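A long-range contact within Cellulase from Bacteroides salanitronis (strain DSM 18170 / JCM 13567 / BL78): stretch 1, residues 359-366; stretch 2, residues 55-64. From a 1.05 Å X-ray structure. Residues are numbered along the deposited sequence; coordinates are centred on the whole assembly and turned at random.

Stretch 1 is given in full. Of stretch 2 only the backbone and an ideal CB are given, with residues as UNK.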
ATOM      1  N   LEU A 359      -2.644 -12.794  -9.832  1.00 10.35           N
ATOM      2  CA  LEU A 359      -2.715 -12.530 -11.266  1.00 10.53           C
ATOM      3  C   LEU A 359      -1.485 -13.035 -12.000  1.00 10.12           C
ATOM      4  O   LEU A 359      -1.596 -13.425 -13.170  1.00 10.46           O
ATOM      5  CB  LEU A 359      -2.873 -11.032 -11.533  1.00 11.09           C
ATOM      6  CG  LEU A 359      -4.071 -10.361 -10.865  1.00 11.87           C
ATOM      7  CD1 LEU A 359      -4.073  -8.859 -11.176  1.00 13.18           C
ATOM      8  CD2 LEU A 359      -5.386 -10.988 -11.268  1.00 14.59           C
ATOM      9  N   PHE A 360      -0.324 -13.037 -11.338  1.00 10.68           N
ATOM     10  CA  PHE A 360       0.918 -13.503 -11.926  1.00 10.69           C
ATOM     11  C   PHE A 360       1.597 -14.487 -10.983  1.00  9.92           C
ATOM     12  O   PHE A 360       1.521 -14.342  -9.752  1.00 10.97           O
ATOM     13  CB  PHE A 360       1.934 -12.356 -12.111  1.00 11.18           C
ATOM     14  CG  PHE A 360       1.459 -11.247 -12.996  1.00 10.72           C
ATOM     15  CD1 PHE A 360       0.715 -10.207 -12.474  1.00 11.46           C
ATOM     16  CD2 PHE A 360       1.764 -11.235 -14.338  1.00 11.92           C
ATOM     17  CE1 PHE A 360       0.266  -9.181 -13.282  1.00 12.14           C
ATOM     18  CE2 PHE A 360       1.325 -10.206 -15.154  1.00 11.99           C
ATOM     19  CZ  PHE A 360       0.578  -9.177 -14.617  1.00 12.15           C
ATOM     20  N   ASN A 361       2.309 -15.454 -11.553  1.00 10.10           N
ATOM     21  CA  ASN A 361       3.312 -16.177 -10.779  1.00  9.85           C
ATOM     22  C   ASN A 361       4.438 -15.195 -10.450  1.00 10.00           C
ATOM     23  O   ASN A 361       4.989 -14.545 -11.347  1.00 10.19           O
ATOM     24  CB  ASN A 361       3.826 -17.373 -11.582  1.00 11.22           C
ATOM     25  CG  ASN A 361       4.805 -18.215 -10.799  1.00 10.92           C
ATOM     26  OD1 ASN A 361       5.911 -17.762 -10.497  1.00 12.35           O
ATOM     27  ND2 ASN A 361       4.417 -19.430 -10.463  1.00 14.62           N
ATOM     28  N   HIS A 362       4.765 -15.049  -9.152  1.00  9.54           N
ATOM     29  CA  HIS A 362       5.687 -14.013  -8.721  1.00  9.64           C
ATOM     30  C   HIS A 362       7.131 -14.283  -9.121  1.00  9.66           C
ATOM     31  O   HIS A 362       7.964 -13.376  -9.017  1.00 10.22           O
ATOM     32  CB  HIS A 362       5.611 -13.820  -7.205  1.00  9.35           C
ATOM     33  CG  HIS A 362       4.349 -13.175  -6.726  1.00  8.56           C
ATOM     34  ND1 HIS A 362       4.255 -12.657  -5.450  1.00  9.02           N
ATOM     35  CD2 HIS A 362       3.145 -12.950  -7.313  1.00  9.48           C
ATOM     36  CE1 HIS A 362       3.049 -12.150  -5.264  1.00  9.48           C
ATOM     37  NE2 HIS A 362       2.355 -12.315  -6.380  1.00  9.15           N
ATOM     38  N   ALA A 363       7.444 -15.493  -9.571  1.00 10.32           N
ATOM     39  CA  ALA A 363       8.791 -15.825 -10.001  1.00 11.92           C
ATOM     40  C   ALA A 363       8.937 -15.913 -11.511  1.00 12.41           C
ATOM     41  O   ALA A 363       9.957 -15.473 -12.057  1.00 14.22           O
ATOM     42  CB  ALA A 363       9.229 -17.157  -9.380  1.00 13.11           C
ATOM     43  N   THR A 364       7.962 -16.481 -12.225  1.00 11.70           N
ATOM     44  CA  THR A 364       8.084 -16.577 -13.679  1.00 12.06           C
ATOM     45  C   THR A 364       7.482 -15.380 -14.397  1.00 12.21           C
ATOM     46  O   THR A 364       7.815 -15.142 -15.560  1.00 13.14           O
ATOM     47  CB  THR A 364       7.378 -17.831 -14.211  1.00 12.43           C
ATOM     48  OG1 THR A 364       5.975 -17.688 -13.978  1.00 12.41           O
ATOM     49  CG2 THR A 364       7.897 -19.088 -13.540  1.00 15.17           C
ATOM     50  N   GLY A 365       6.588 -14.647 -13.756  1.00 11.00           N
ATOM     51  CA  GLY A 365       5.891 -13.564 -14.405  1.00 12.05           C
ATOM     52  C   GLY A 365       4.746 -13.976 -15.303  1.00 10.76           C
ATOM     53  O   GLY A 365       4.109 -13.106 -15.911  1.00 12.46           O
ATOM     54  N   GLU A 366       4.446 -15.272 -15.394  1.00 11.18           N
ATOM     55  CA  GLU A 366       3.345 -15.710 -16.228  1.00 11.25           C
ATOM     56  C   GLU A 366       2.015 -15.308 -15.619  1.00 10.51           C
ATOM     57  O   GLU A 366       1.811 -15.394 -14.404  1.00 11.05           O
ATOM     58  CB  GLU A 366       3.374 -17.224 -16.394  1.00 12.41           C
ATOM     59  CG  GLU A 366       4.556 -17.719 -17.199  1.00 14.34           C
ATOM     60  CD  GLU A 366       4.446 -17.402 -18.680  1.00 16.85           C
ATOM     61  OE1 GLU A 366       3.333 -17.103 -19.161  1.00 19.68           O
ATOM     62  OE2 GLU A 366       5.482 -17.465 -19.377  1.00 23.84           O
ATOM     63  N   UNK A  55       4.103 -19.178   0.182  1.00 10.51           N
ATOM     64  CA  UNK A  55       3.516 -19.650  -1.046  1.00 11.59           C
ATOM     65  C   UNK A  55       4.105 -19.127  -2.335  1.00 10.69           C
ATOM     66  O   UNK A  55       3.618 -19.522  -3.409  1.00 12.89           O
ATOM     67  CB  UNK A  55       2.024 -19.313  -1.028  1.00 11.59           C
ATOM     68  N   UNK A  56       5.123 -18.278  -2.280  1.00  9.72           N
ATOM     69  CA  UNK A  56       5.757 -17.747  -3.480  1.00  9.94           C
ATOM     70  C   UNK A  56       7.224 -18.137  -3.545  1.00  9.87           C
ATOM     71  O   UNK A  56       7.908 -18.180  -2.524  1.00 11.27           O
ATOM     72  CB  UNK A  56       5.616 -16.224  -3.529  1.00  9.94           C
ATOM     73  N   UNK A  57       7.700 -18.426  -4.750  1.00  9.81           N
ATOM     74  CA  UNK A  57       9.130 -18.478  -5.013  1.00 10.01           C
ATOM     75  C   UNK A  57       9.666 -17.053  -5.117  1.00  9.29           C
ATOM     76  O   UNK A  57       8.910 -16.083  -5.188  1.00  9.90           O
ATOM     77  CB  UNK A  57       9.426 -19.269  -6.289  1.00 10.01           C
ATOM     78  N   UNK A  58      10.990 -16.930  -5.121  1.00 10.57           N
ATOM     79  CA  UNK A  58      11.627 -15.622  -5.087  1.00 10.83           C
ATOM     80  C   UNK A  58      11.259 -14.783  -6.300  1.00 10.27           C
ATOM     81  O   UNK A  58      11.227 -15.263  -7.435  1.00 11.32           O
ATOM     82  CB  UNK A  58      13.147 -15.777  -5.003  1.00 10.83           C
ATOM     83  N   UNK A  59      11.007 -13.498  -6.058  1.00  9.87           N
ATOM     84  CA  UNK A  59      10.666 -12.563  -7.126  1.00 10.23           C
ATOM     85  C   UNK A  59      11.865 -12.327  -8.034  1.00 10.25           C
ATOM     86  O   UNK A  59      13.021 -12.410  -7.604  1.00 10.79           O
ATOM     87  CB  UNK A  59      10.173 -11.237  -6.543  1.00 10.23           C
ATOM     88  N   UNK A  60      11.579 -11.993  -9.300  1.00 10.77           N
ATOM     89  CA  UNK A  60      12.594 -11.895 -10.337  1.00 11.70           C
ATOM     90  C   UNK A  60      12.354 -10.679 -11.225  1.00 10.29           C
ATOM     91  O   UNK A  60      11.261 -10.110 -11.262  1.00 10.98           O
ATOM     92  CB  UNK A  60      12.616 -13.171 -11.181  1.00 11.70           C
ATOM     93  N   UNK A  61      13.389 -10.332 -11.997  1.00 11.42           N
ATOM     94  CA  UNK A  61      13.219  -9.337 -13.050  1.00 11.18           C
ATOM     95  C   UNK A  61      12.113  -9.739 -14.013  1.00 11.07           C
ATOM     96  O   UNK A  61      11.365  -8.888 -14.502  1.00 12.15           O
ATOM     97  CB  UNK A  61      14.531  -9.137 -13.812  1.00 11.18           C
ATOM     98  N   UNK A  62      11.998 -11.035 -14.309  1.00 11.68           N
ATOM     99  CA  UNK A  62      10.987 -11.492 -15.252  1.00 12.29           C
ATOM    100  C   UNK A  62       9.587 -11.092 -14.807  1.00 11.29           C
ATOM    101  O   UNK A  62       8.739 -10.742 -15.636  1.00 12.01           O
ATOM    102  CB  UNK A  62      11.069 -13.010 -15.421  1.00 12.29           C
ATOM    103  N   UNK A  63       9.310 -11.146 -13.505  1.00 10.83           N
ATOM    104  CA  UNK A  63       8.010 -10.697 -13.009  1.00 10.64           C
ATOM    105  C   UNK A  63       7.791  -9.224 -13.326  1.00  9.94           C
ATOM    106  O   UNK A  63       6.734  -8.834 -13.826  1.00 10.58           O
ATOM    107  CB  UNK A  63       7.899 -10.934 -11.502  1.00 10.64           C
ATOM    108  N   UNK A  64       8.769  -8.382 -13.007  1.00 10.24           N
ATOM    109  CA  UNK A  64       8.596  -6.944 -13.191  1.00 10.58           C
ATOM    110  C   UNK A  64       8.491  -6.577 -14.658  1.00 10.93           C
ATOM    111  O   UNK A  64       7.709  -5.691 -15.019  1.00 10.63           O
ATOM    112  CB  UNK A  64       9.756  -6.182 -12.547  1.00 10.58           C
TER

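Position 55 lies out of reach of stretch 1, so only its backbone speaks. A phi of 92° favours glycine, and the residue is Gly55.

At position 56 CA-to-CB points toward the imidazole of His362, with the ideal CB 4.3 Å from His362 ND1. A flat polar side chain of modest length could lie along the ring, though a small apolar one would also fit. The residue is Asn56, whose OD1 sits over one face of the ring, its CG 3.6 Å from His362 ND1. A water ties the same group to the neighbouring backbone, donating to Asn56 OD1 (2.7 Å) and accepting from His362 N (2.8 Å).

Position 57 points sideways, its ideal CB 3.7 Å from Ala363 CB; a small apolar group suffices. Ala57 supplies it, CB to CB of Ala363 at 3.8 Å. Position 58 points away and tolerates many side chains; it is Ala58, which contributes mainly its carbonyl, with Ala58 O 3.4 Å from Ala363 CB.

At position 59 the backbone makes the closest approach: its CA lies 3.4 Å from His362 O, in a nearly straight CA-H...O contact. CB points sideways, and a small side chain is enough. Ala59 fits.

Position 60 points toward stretch 1, its ideal CB 3.6 Å from Ala363 O, an acceptor inviting a short donor. The position also immediately precedes a helix, where serine, threonine, aspartate or asparagine commonly caps; of these, serine and threonine could donate and accept through a single atom, asparagine only through two different ones, and a charged aspartate could only accept. Thr60 does so with chi1 in p: OG1 donates to Ala363 O (2.7 Å) and accepts from the backbone N of residue 63 (3.2 Å), capping the helix.

Position 61 points away, in a helix, and many residues would serve; it is Gln61, with no contact to stretch 1.

Position 62 points toward the carbonyls of stretch 1, its ideal CB 3.9 Å from Thr364 O. A small helix-compatible residue is comfortable, and Ala62 CB rests 3.9 Å from Thr364 O.

At position 63 the backbones pack tightly, CA to Gly365 CA at 3.8 Å, an approach eased by the absence of a side chain on that glycine. CB points sideways, beside His362 O and within reach of Phe360, so leucine, methionine or another medium-sized apolar residue would suit. Leu63 (chi1 t, chi2 p) brings CD1 to 3.8 Å from Phe360 CB and 3.7 Å from Asn361 O, while CD2 lies 3.3 Å from His362 O.

Position 64 points away, leaving its choice open; Phe64 makes no contact with stretch 1.

Stretch 2 (55-64) GNAAATQALF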
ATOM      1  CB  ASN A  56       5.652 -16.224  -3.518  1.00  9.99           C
ATOM      2  CG  ASN A  56       4.246 -15.769  -3.740  1.00 10.19           C
ATOM      3  OD1 ASN A  56       3.630 -16.148  -4.738  1.00 11.59           O
ATOM      4  ND2 ASN A  56       3.706 -14.998  -2.816  1.00 10.02           N
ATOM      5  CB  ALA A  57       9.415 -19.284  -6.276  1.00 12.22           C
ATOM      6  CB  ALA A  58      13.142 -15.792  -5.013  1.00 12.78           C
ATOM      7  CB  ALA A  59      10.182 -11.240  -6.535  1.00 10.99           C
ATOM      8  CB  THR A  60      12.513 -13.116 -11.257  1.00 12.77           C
ATOM      9  OG1 THR A  60      11.192 -13.117 -11.841  1.00 12.99           O
ATOM     10  CG2 THR A  60      12.768 -14.405 -10.500  1.00 13.65           C
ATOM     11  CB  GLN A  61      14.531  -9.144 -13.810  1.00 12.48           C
ATOM     12  CG  GLN A  61      14.471  -8.044 -14.849  1.00 12.53           C
ATOM     13  CD  GLN A  61      14.321  -6.689 -14.203  1.00 11.74           C
ATOM     14  OE1 GLN A  61      15.201  -6.237 -13.477  1.00 13.37           O
ATOM     15  NE2 GLN A  61      13.179  -6.062 -14.403  1.00 12.43           N
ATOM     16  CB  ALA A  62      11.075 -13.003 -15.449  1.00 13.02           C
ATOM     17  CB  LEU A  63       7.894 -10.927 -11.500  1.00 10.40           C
ATOM     18  CG  LEU A  63       6.681 -10.241 -10.859  1.00 10.24           C
ATOM     19  CD1 LEU A  63       5.358 -10.831 -11.344  1.00 10.32           C
ATOM     20  CD2 LEU A  63       6.797 -10.264  -9.353  1.00 11.16           C
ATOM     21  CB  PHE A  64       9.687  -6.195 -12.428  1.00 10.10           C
ATOM     22  CG  PHE A  64       9.440  -6.183 -10.947  1.00  9.58           C
ATOM     23  CD1 PHE A  64       9.751  -7.275 -10.160  1.00 10.60           C
ATOM     24  CD2 PHE A  64       8.852  -5.083 -10.348  1.00 11.41           C
ATOM     25  CE1 PHE A  64       9.478  -7.263  -8.801  1.00 10.87           C
ATOM     26  CE2 PHE A  64       8.596  -5.052  -9.002  1.00 12.43           C
ATOM     27  CZ  PHE A  64       8.903  -6.145  -8.224  1.00 12.11           C
TER
HETATM   28  O   HOH W   1       3.815 -16.991  -7.299  1.00 12.07           O
HETATM   29  O   HOH W   2       6.027 -18.646  -7.155  1.00 14.80           O
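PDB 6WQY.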